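Local coordinates for transcriptional regulator (Pyrococcus horikoshii, PDB 1UDD), which is a TenA homologue of the TENA/THI-4/PQQC family, an all-helical protein found here as an assembly of four chains, at residues T81-V84 with E85-V88; N48-V51 with G52-A56; I143-Y146 with H147-K150; R160-G163 with K164-S168. All coordinates share one frame; numbering follows the deposited sequence.

The four contacts are local, between residues at most four apart along the chain, and fall into two pairs. Contacts 1 and 2, with centres about 13 Å apart, touch where Val84 CG2 meets Leu50 CD1 at 3.6 Å, and both also meet the second subunit. Contacts 3 and 4 have centres about 10 Å apart and touch through Ala144 CB and Leu167 CD2, 3.4 Å apart; no other chain reaches either. Contacts 2 and 3 lie on opposite sides of the chain's centre, their own centres about 25 Å apart. Contact 4 comes closer to the first pair, its nearest atoms lying about 6 Å from those of contact 1 without touching.

Contact 1. Residues T81-V84 with E85-V88; sequences TVEV and ENYV
Glu83 O accepts the backbone N-H of Tyr87 at 2.8 Å, one of four successive i to i+4 bonds that run from Thr81 O to Val88 N. The evidence for regular helix is the constancy of these bonds: all four are similarly straight. On the outer side, the side chains of Glu83 and Asn86 are joined by a weak bond. Asn86 ND2 lies 3.3 Å from Glu83 OE2, but the hydrogen bond is bent to 124°, and the carboxylate and amide planes are turned 50° against each other. A bend at chi2 of Glu83 (-49°) brings its carboxylate round to that amide. Asn86 ND2 is also 3.1 Å from Val82 O, at an angle too poor for a bond, while Val82 CG1 runs alongside the same amide group with CG1 and ND2 3.8 Å apart. Val84 and Val88, one turn apart, meet loosely through CG1 of the first and CG2 of the second at 4.3 Å. Tyr87 turns its ring away from the turn behind it toward helix 36-63, where its OH hydrogen bonds to Val43 O, and Val88 rests on Leu98. Thr81 occupies the N-cap position without capping: its OG1 bonds backward to Arg77 O. Its side chain packs on Glu74 of the second subunit, and Val84 packs on Tyr66 of that subunit. Polar residues on one side, with Val84 and Tyr87 buried on another, make this the first turns of an amphipathic helix in an all-helical TenA-family fold.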
loop_
_atom_site.group_PDB
_atom_site.type_symbol
_atom_site.label_atom_id
_atom_site.label_comp_id
_atom_site.label_asym_id
_atom_site.label_seq_id
_atom_site.Cartn_x
_atom_site.Cartn_y
_atom_site.Cartn_z
ATOM N N THR A 81 -3.096 22.132 5.204
ATOM C CA THR A 81 -2.653 23.204 6.081
ATOM C C THR A 81 -3.161 24.532 5.536
ATOM O O THR A 81 -4.182 25.049 5.987
ATOM C CB THR A 81 -1.114 23.231 6.207
ATOM O OG1 THR A 81 -0.519 23.504 4.933
ATOM C CG2 THR A 81 -0.612 21.897 6.707
ATOM N N VAL A 82 -2.458 25.074 4.554
ATOM C CA VAL A 82 -2.846 26.330 3.930
ATOM C C VAL A 82 -4.301 26.258 3.470
ATOM O O VAL A 82 -5.087 27.160 3.749
ATOM C CB VAL A 82 -1.972 26.624 2.695
ATOM C CG1 VAL A 82 -2.364 27.954 2.089
ATOM C CG2 VAL A 82 -0.497 26.606 3.073
ATOM N N GLU A 83 -4.654 25.179 2.770
ATOM C CA GLU A 83 -6.004 25.011 2.244
ATOM C C GLU A 83 -7.080 24.746 3.293
ATOM O O GLU A 83 -8.240 25.109 3.097
ATOM C CB GLU A 83 -6.034 23.901 1.184
ATOM C CG GLU A 83 -5.253 24.239 -0.065
ATOM C CD GLU A 83 -5.606 25.609 -0.606
ATOM O OE1 GLU A 83 -6.793 25.847 -0.895
ATOM O OE2 GLU A 83 -4.699 26.450 -0.743
ATOM N N VAL A 84 -6.720 24.087 4.387
ATOM C CA VAL A 84 -7.696 23.861 5.440
ATOM C C VAL A 84 -7.989 25.238 6.053
ATOM O O VAL A 84 -9.130 25.537 6.421
ATOM C CB VAL A 84 -7.156 22.904 6.517
ATOM C CG1 VAL A 84 -7.955 23.065 7.799
ATOM C CG2 VAL A 84 -7.250 21.466 6.020
ATOM N N GLU A 85 -6.962 26.082 6.133
ATOM C CA GLU A 85 -7.131 27.431 6.676
ATOM C C GLU A 85 -8.067 28.255 5.800
ATOM O O GLU A 85 -8.947 28.959 6.316
ATOM C CB GLU A 85 -5.780 28.139 6.808
ATOM C CG GLU A 85 -4.983 27.672 8.024
ATOM C CD GLU A 85 -3.584 28.267 8.089
ATOM O OE1 GLU A 85 -3.468 29.514 8.111
ATOM O OE2 GLU A 85 -2.604 27.487 8.123
ATOM N N ASN A 86 -7.871 28.176 4.482
ATOM C CA ASN A 86 -8.722 28.886 3.535
ATOM C C ASN A 86 -10.132 28.320 3.600
ATOM O O ASN A 86 -11.109 29.062 3.587
ATOM C CB ASN A 86 -8.204 28.724 2.112
ATOM C CG ASN A 86 -6.872 29.397 1.897
ATOM O OD1 ASN A 86 -6.674 30.542 2.295
ATOM N ND2 ASN A 86 -5.952 28.695 1.250
ATOM N N TYR A 87 -10.227 26.993 3.668
ATOM C CA TYR A 87 -11.509 26.310 3.734
ATOM C C TYR A 87 -12.261 26.755 4.982
ATOM O O TYR A 87 -13.480 26.945 4.939
ATOM C CB TYR A 87 -11.285 24.800 3.755
ATOM C CG TYR A 87 -12.530 23.952 3.855
ATOM C CD1 TYR A 87 -13.502 23.972 2.860
ATOM C CD2 TYR A 87 -12.709 23.083 4.933
ATOM C CE1 TYR A 87 -14.625 23.142 2.936
ATOM C CE2 TYR A 87 -13.826 22.246 5.021
ATOM C CZ TYR A 87 -14.779 22.282 4.026
ATOM O OH TYR A 87 -15.891 21.472 4.143
ATOM N N VAL A 88 -11.538 26.925 6.088
ATOM C CA VAL A 88 -12.161 27.365 7.332
ATOM C C VAL A 88 -12.712 28.783 7.168
ATOM O O VAL A 88 -13.818 29.078 7.628
ATOM C CB VAL A 88 -11.161 27.327 8.516
ATOM C CG1 VAL A 88 -11.704 28.126 9.709
ATOM C CG2 VAL A 88 -10.929 25.885 8.934
#

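Contact 2. Residues N48-V51 with G52-A56; sequences NYLV and GLTRA
Gly52, Leu53, Thr54 and Arg55 each donate a backbone N-H to the carbonyl four residues earlier, in unbroken alpha-helical geometry, with Leu53 N to Tyr49 O the shortest of the four at 2.8 Å. Leu50 O carries a second bond: Thr54 OG1 donates to it at 2.8 Å, while Thr54 N reaches it at 3.2 Å from the opposite face of the carbonyl plane. With chi1 at -61° the hydroxyl of Thr54 sits beside its own backbone N and can fold back onto the preceding turn, so the buried hydroxyl is satisfied within the helix. This is the middle of the long helix 36-63, which is packed between helices 126-146 and 108-123 on one side and the second subunit on another. Toward the interior, Leu53 CD1 approaches the edge of the Tyr49 ring, near its plane, at 4.1 Å from CE2. The phenol OH of Tyr49 reaches Glu204 OE2 in a hydrogen bond. Toward the partner subunit, Val51 and Arg55 run side by side, and Val51 CG1 lies 3.7 Å from Arg55 NH2 and equally near NE. The extended Arg55 chain carries NH1 on to hydrogen bonds with Ser62 O and Ala64 O of the second subunit.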
loop_
_atom_site.group_PDB
_atom_site.type_symbol
_atom_site.label_atom_id
_atom_site.label_comp_id
_atom_site.label_asym_id
_atom_site.label_seq_id
_atom_site.Cartn_x
_atom_site.Cartn_y
_atom_site.Cartn_z
ATOM N N ASN A 48 -14.213 16.019 2.951
ATOM C CA ASN A 48 -13.827 14.673 2.580
ATOM C C ASN A 48 -12.979 14.665 1.309
ATOM O O ASN A 48 -12.128 13.791 1.128
ATOM C CB ASN A 48 -15.064 13.817 2.366
ATOM C CG ASN A 48 -14.735 12.354 2.334
ATOM O OD1 ASN A 48 -14.224 11.812 3.314
ATOM N ND2 ASN A 48 -15.013 11.697 1.207
ATOM N N TYR A 49 -13.230 15.632 0.433
ATOM C CA TYR A 49 -12.505 15.765 -0.822
ATOM C C TYR A 49 -11.089 16.247 -0.494
ATOM O O TYR A 49 -10.102 15.736 -1.026
ATOM C CB TYR A 49 -13.240 16.776 -1.718
ATOM C CG TYR A 49 -12.824 16.800 -3.183
ATOM C CD1 TYR A 49 -13.783 16.971 -4.190
ATOM C CD2 TYR A 49 -11.483 16.711 -3.564
ATOM C CE1 TYR A 49 -13.419 17.059 -5.537
ATOM C CE2 TYR A 49 -11.109 16.798 -4.912
ATOM C CZ TYR A 49 -12.084 16.973 -5.886
ATOM O OH TYR A 49 -11.722 17.096 -7.208
ATOM N N LEU A 50 -11.015 17.226 0.400
ATOM C CA LEU A 50 -9.759 17.818 0.842
ATOM C C LEU A 50 -8.869 16.739 1.465
ATOM O O LEU A 50 -7.676 16.634 1.147
ATOM C CB LEU A 50 -10.076 18.919 1.855
ATOM C CG LEU A 50 -8.983 19.727 2.544
ATOM C CD1 LEU A 50 -9.644 20.805 3.394
ATOM C CD2 LEU A 50 -8.113 18.830 3.407
ATOM N N VAL A 51 -9.456 15.944 2.358
ATOM C CA VAL A 51 -8.729 14.870 3.010
ATOM C C VAL A 51 -8.348 13.789 1.978
ATOM O O VAL A 51 -7.202 13.351 1.922
ATOM C CB VAL A 51 -9.584 14.232 4.162
ATOM C CG1 VAL A 51 -8.870 13.015 4.747
ATOM C CG2 VAL A 51 -9.823 15.259 5.266
ATOM N N GLY A 52 -9.305 13.384 1.149
ATOM C CA GLY A 52 -9.045 12.352 0.152
ATOM C C GLY A 52 -7.952 12.705 -0.847
ATOM O O GLY A 52 -7.140 11.852 -1.232
ATOM N N LEU A 53 -7.940 13.956 -1.292
ATOM C CA LEU A 53 -6.924 14.410 -2.237
ATOM C C LEU A 53 -5.572 14.286 -1.536
ATOM O O LEU A 53 -4.573 13.893 -2.134
ATOM C CB LEU A 53 -7.187 15.862 -2.622
ATOM C CG LEU A 53 -6.587 16.414 -3.917
ATOM C CD1 LEU A 53 -7.157 15.644 -5.102
ATOM C CD2 LEU A 53 -6.921 17.914 -4.046
ATOM N N THR A 54 -5.554 14.628 -0.255
ATOM C CA THR A 54 -4.332 14.549 0.542
ATOM C C THR A 54 -3.823 13.111 0.681
ATOM O O THR A 54 -2.632 12.858 0.516
ATOM C CB THR A 54 -4.565 15.151 1.935
ATOM O OG1 THR A 54 -4.925 16.528 1.783
ATOM C CG2 THR A 54 -3.318 15.064 2.783
ATOM N N ARG A 55 -4.721 12.170 0.978
ATOM C CA ARG A 55 -4.324 10.771 1.125
ATOM C C ARG A 55 -3.716 10.234 -0.147
ATOM O O ARG A 55 -2.696 9.544 -0.108
ATOM C CB ARG A 55 -5.515 9.861 1.476
ATOM C CG ARG A 55 -5.988 9.947 2.904
ATOM C CD ARG A 55 -7.128 8.947 3.208
ATOM N NE ARG A 55 -7.860 9.430 4.369
ATOM C CZ ARG A 55 -7.377 9.399 5.600
ATOM N NH1 ARG A 55 -6.177 8.880 5.815
ATOM N NH2 ARG A 55 -8.056 9.957 6.596
ATOM N N ALA A 56 -4.349 10.528 -1.280
ATOM C CA ALA A 56 -3.842 10.013 -2.547
ATOM C C ALA A 56 -2.475 10.625 -2.866
ATOM O O ALA A 56 -1.569 9.923 -3.331
ATOM C CB ALA A 56 -4.855 10.275 -3.683
#

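Contact 3. Residues I143-Y146 with H147-K150; sequences IAEY and HKDK
His147 begins at CB 3.7 Å from Ile143 O and continues through CG, which stands beside the backbone N (chi1 -63°) and so turns the ring back to Ile143 and Tyr146. Its CD2 then comes within 3.4 Å of Ile143 O and also meets the methyl CG2 of Ile143, which lies at the edge of the imidazole in its plane. At the far end CE1 and NE2 meet the CD2-CE2 edge of Tyr146, with NE2 3.3 Å from Tyr146 CD2. That carbon stands over the centre of one face of the imidazole. The ring planes are 69° apart and the centroids 4.7 Å apart, which defines a T-shaped pair with the edge of Tyr146 toward the face of His147. NE2 is held further by a hydrogen bond to Phe21 O, and ND1 accepts a weak one from Lys150 NZ, which lies in the imidazole plane; together they restrict the ring's rotation. His147 is the junction between helix 126-146 and helix 148-151: it is the first residue to leave helical backbone angles after the one (phi -109°) and stands at the N-cap position of the other. Its backbone N bonds to Ile143 O at 2.9 Å, with a weak second bond to Ala144 O. Lys148 N turns to Glu145 O at 3.3 Å, three residues back, approaching from above the carbonyl plane. Outside this turn, Glu145 and Lys148 lie side by side in a long salt bridge, with Lys148 NZ 3.5 Å from both OE1 and OE2 of Glu145. On the inner side, Ile143 packs against Val26 and Tyr30 of helix 24-31.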
loop_
_atom_site.group_PDB
_atom_site.type_symbol
_atom_site.label_atom_id
_atom_site.label_comp_id
_atom_site.label_asym_id
_atom_site.label_seq_id
_atom_site.Cartn_x
_atom_site.Cartn_y
_atom_site.Cartn_z
ATOM N N ILE A 143 -13.069 25.126 -15.909
ATOM C CA ILE A 143 -14.414 25.588 -15.618
ATOM C C ILE A 143 -14.385 27.101 -15.381
ATOM O O ILE A 143 -15.198 27.829 -15.939
ATOM C CB ILE A 143 -14.988 24.892 -14.362
ATOM C CG1 ILE A 143 -15.235 23.402 -14.636
ATOM C CG2 ILE A 143 -16.281 25.565 -13.956
ATOM C CD1 ILE A 143 -15.671 22.603 -13.378
ATOM N N ALA A 144 -13.449 27.567 -14.557
ATOM C CA ALA A 144 -13.332 28.995 -14.262
ATOM C C ALA A 144 -13.028 29.753 -15.544
ATOM O O ALA A 144 -13.654 30.775 -15.832
ATOM C CB ALA A 144 -12.237 29.243 -13.231
ATOM N N GLU A 145 -12.070 29.250 -16.319
ATOM C CA GLU A 145 -11.715 29.890 -17.584
ATOM C C GLU A 145 -12.973 29.981 -18.446
ATOM O O GLU A 145 -13.269 31.024 -19.016
ATOM C CB GLU A 145 -10.630 29.070 -18.298
ATOM C CG GLU A 145 -10.211 29.571 -19.679
ATOM C CD GLU A 145 -9.625 30.972 -19.656
ATOM O OE1 GLU A 145 -8.961 31.315 -18.656
ATOM O OE2 GLU A 145 -9.814 31.722 -20.644
ATOM N N TYR A 146 -13.725 28.886 -18.491
ATOM C CA TYR A 146 -14.955 28.791 -19.275
ATOM C C TYR A 146 -16.036 29.802 -18.869
ATOM O O TYR A 146 -16.754 30.318 -19.722
ATOM C CB TYR A 146 -15.540 27.381 -19.145
ATOM C CG TYR A 146 -16.689 27.075 -20.086
ATOM C CD1 TYR A 146 -16.463 26.450 -21.317
ATOM C CD2 TYR A 146 -18.002 27.389 -19.738
ATOM C CE1 TYR A 146 -17.514 26.140 -22.176
ATOM C CE2 TYR A 146 -19.066 27.086 -20.589
ATOM C CZ TYR A 146 -18.812 26.457 -21.804
ATOM O OH TYR A 146 -19.861 26.117 -22.628
ATOM N N HIS A 147 -16.164 30.055 -17.568
ATOM C CA HIS A 147 -17.175 30.980 -17.057
ATOM C C HIS A 147 -16.570 32.283 -16.533
ATOM O O HIS A 147 -17.187 32.993 -15.745
ATOM C CB HIS A 147 -17.981 30.304 -15.942
ATOM C CG HIS A 147 -18.766 29.113 -16.396
ATOM N ND1 HIS A 147 -19.898 29.221 -17.175
ATOM C CD2 HIS A 147 -18.586 27.788 -16.178
ATOM C CE1 HIS A 147 -20.383 28.015 -17.415
ATOM N NE2 HIS A 147 -19.604 27.129 -16.822
ATOM N N LYS A 148 -15.360 32.571 -16.993
ATOM C CA LYS A 148 -14.584 33.751 -16.630
ATOM C C LYS A 148 -15.418 35.040 -16.598
ATOM O O LYS A 148 -15.422 35.774 -15.609
ATOM C CB LYS A 148 -13.467 33.888 -17.656
ATOM C CG LYS A 148 -12.246 34.653 -17.245
ATOM C CD LYS A 148 -11.266 34.641 -18.414
ATOM C CE LYS A 148 -9.834 34.824 -17.953
ATOM N NZ LYS A 148 -8.883 34.757 -19.092
ATOM N N ASP A 149 -16.108 35.312 -17.698
ATOM C CA ASP A 149 -16.936 36.509 -17.820
ATOM C C ASP A 149 -18.053 36.563 -16.780
ATOM O O ASP A 149 -18.233 37.586 -16.116
ATOM C CB ASP A 149 -17.515 36.597 -19.242
ATOM C CG ASP A 149 -18.153 35.287 -19.705
ATOM O OD1 ASP A 149 -17.520 34.211 -19.568
ATOM O OD2 ASP A 149 -19.290 35.336 -20.223
ATOM N N LYS A 150 -18.793 35.465 -16.638
ATOM C CA LYS A 150 -19.880 35.387 -15.667
ATOM C C LYS A 150 -19.357 35.650 -14.259
ATOM O O LYS A 150 -20.045 36.242 -13.421
ATOM C CB LYS A 150 -20.521 33.999 -15.656
ATOM C CG LYS A 150 -21.222 33.556 -16.919
ATOM C CD LYS A 150 -21.982 32.257 -16.626
ATOM C CE LYS A 150 -22.687 31.723 -17.858
ATOM N NZ LYS A 150 -21.706 31.389 -18.932
#

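Contact 4. Residues R160-G163 with K164-S168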
loop_
_atom_site.group_PDB
_atom_site.type_symbol
_atom_site.label_atom_id
_atom_site.label_comp_id
_atom_site.label_asym_id
_atom_site.label_seq_id
_atom_site.Cartn_x
_atom_site.Cartn_y
_atom_site.Cartn_z
ATOM N N ARG A 160 -17.616 34.900 -5.894
ATOM C CA ARG A 160 -16.530 35.525 -6.641
ATOM C C ARG A 160 -15.182 35.181 -6.042
ATOM O O ARG A 160 -14.251 34.836 -6.764
ATOM C CB ARG A 160 -16.674 37.047 -6.684
ATOM C CG ARG A 160 -17.816 37.566 -7.541
ATOM C CD ARG A 160 -17.551 39.010 -7.951
ATOM N NE ARG A 160 -17.312 39.874 -6.799
ATOM C CZ ARG A 160 -18.268 40.360 -6.016
ATOM N NH1 ARG A 160 -19.540 40.077 -6.258
ATOM N NH2 ARG A 160 -17.947 41.126 -4.983
ATOM N N GLU A 161 -15.069 35.289 -4.724
ATOM C CA GLU A 161 -13.815 34.977 -4.063
ATOM C C GLU A 161 -13.481 33.525 -4.400
ATOM O O GLU A 161 -12.388 33.214 -4.871
ATOM C CB GLU A 161 -13.958 35.137 -2.546
ATOM C CG GLU A 161 -14.599 36.446 -2.098
ATOM C CD GLU A 161 -14.633 36.593 -0.579
ATOM O OE1 GLU A 161 -13.579 36.912 0.014
ATOM O OE2 GLU A 161 -15.712 36.379 0.019
ATOM N N TRP A 162 -14.451 32.648 -4.165
ATOM C CA TRP A 162 -14.299 31.223 -4.430
ATOM C C TRP A 162 -13.774 30.943 -5.837
ATOM O O TRP A 162 -12.809 30.204 -6.015
ATOM C CB TRP A 162 -15.643 30.512 -4.245
ATOM C CG TRP A 162 -15.561 29.044 -4.481
ATOM C CD1 TRP A 162 -15.188 28.086 -3.581
ATOM C CD2 TRP A 162 -15.804 28.365 -5.715
ATOM N NE1 TRP A 162 -15.182 26.849 -4.181
ATOM C CE2 TRP A 162 -15.556 26.991 -5.494
ATOM C CE3 TRP A 162 -16.205 28.785 -6.994
ATOM C CZ2 TRP A 162 -15.698 26.025 -6.505
ATOM C CZ3 TRP A 162 -16.347 27.824 -8.001
ATOM C CH2 TRP A 162 -16.092 26.458 -7.745
ATOM N N GLY A 163 -14.407 31.552 -6.832
ATOM C CA GLY A 163 -14.009 31.325 -8.207
ATOM C C GLY A 163 -12.659 31.853 -8.645
ATOM O O GLY A 163 -11.917 31.156 -9.343
ATOM N N LYS A 164 -12.331 33.075 -8.243
ATOM C CA LYS A 164 -11.071 33.694 -8.642
ATOM C C LYS A 164 -9.835 32.854 -8.346
ATOM O O LYS A 164 -8.821 32.972 -9.037
ATOM C CB LYS A 164 -10.942 35.081 -7.996
ATOM C CG LYS A 164 -12.064 36.035 -8.422
ATOM C CD LYS A 164 -11.853 37.480 -7.963
ATOM C CE LYS A 164 -11.885 37.628 -6.441
ATOM N NZ LYS A 164 -10.638 37.133 -5.797
ATOM N N VAL A 165 -9.915 31.993 -7.339
ATOM C CA VAL A 165 -8.770 31.162 -6.992
ATOM C C VAL A 165 -8.278 30.337 -8.190
ATOM O O VAL A 165 -7.072 30.199 -8.420
ATOM C CB VAL A 165 -9.108 30.197 -5.839
ATOM C CG1 VAL A 165 -7.876 29.415 -5.447
ATOM C CG2 VAL A 165 -9.643 30.968 -4.649
ATOM N N TYR A 166 -9.214 29.818 -8.973
ATOM C CA TYR A 166 -8.851 28.983 -10.109
ATOM C C TYR A 166 -8.306 29.694 -11.348
ATOM O O TYR A 166 -7.743 29.041 -12.232
ATOM C CB TYR A 166 -10.036 28.075 -10.452
ATOM C CG TYR A 166 -10.555 27.361 -9.220
ATOM C CD1 TYR A 166 -11.810 27.657 -8.700
ATOM C CD2 TYR A 166 -9.761 26.436 -8.543
ATOM C CE1 TYR A 166 -12.275 27.056 -7.535
ATOM C CE2 TYR A 166 -10.209 25.826 -7.367
ATOM C CZ TYR A 166 -11.472 26.144 -6.870
ATOM O OH TYR A 166 -11.932 25.563 -5.714
ATOM N N LEU A 167 -8.432 31.022 -11.396
ATOM C CA LEU A 167 -7.910 31.806 -12.523
ATOM C C LEU A 167 -6.517 32.367 -12.242
ATOM O O LEU A 167 -5.862 32.887 -13.144
ATOM C CB LEU A 167 -8.824 32.993 -12.850
ATOM C CG LEU A 167 -10.236 32.781 -13.375
ATOM C CD1 LEU A 167 -10.202 31.800 -14.531
ATOM C CD2 LEU A 167 -11.122 32.289 -12.254
ATOM N N SER A 168 -6.073 32.287 -10.991
ATOM C CA SER A 168 -4.762 32.805 -10.616
ATOM C C SER A 168 -3.631 32.104 -11.370
ATOM O O SER A 168 -3.774 30.951 -11.784
ATOM C CB SER A 168 -4.558 32.652 -9.113
ATOM O OG SER A 168 -4.651 31.293 -8.723
#
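Lys164 N bonds to Arg160 O four residues back at 3.0 Å and nearly straight (169°), whereas Tyr166 N reaches Gly163 O, only three residues back, from above the carbonyl plane. The bonding therefore shifts from i+4 to i+3 as the chain leaves Gly163. A further bond follows within the later residues, where Ser168 OG donates to Val165 O at 2.7 Å. Ser168 is also the N-cap residue before helix 169-183, its OG accepting a weak bond from Tyr171 N. The main side-chain event is a T-shaped pair of Trp162 and Tyr166. Tyr166 CE1 sits 3.7 Å above one face of the indole, displaced toward the rim, and the planes are inclined at 70°. Trp162 holds CG trans to its own nitrogen (chi1 -179°), which leans the indole slightly forward, toward the following turn, where its face receives that edge. This pair belongs to a larger cluster of rings in the helical fold, since Trp162 also meets Phe39 and Tyr166 meets Tyr140 and Tyr171, all edge-to-face. Around the same turn, aliphatic groups close against carbonyls. Lys164 CG lies a tight 3.0 Å from Arg160 O, and Leu167 CD2 lies 3.2 Å from Gly163 O. Val165 CG2 meets Trp162 O at 3.5 Å. At the other end, Arg160 NH1 turns back to hydrogen bond with Asn154 O, while Arg160, Lys164 and Leu167 all touch Leu151 of helix 148-151.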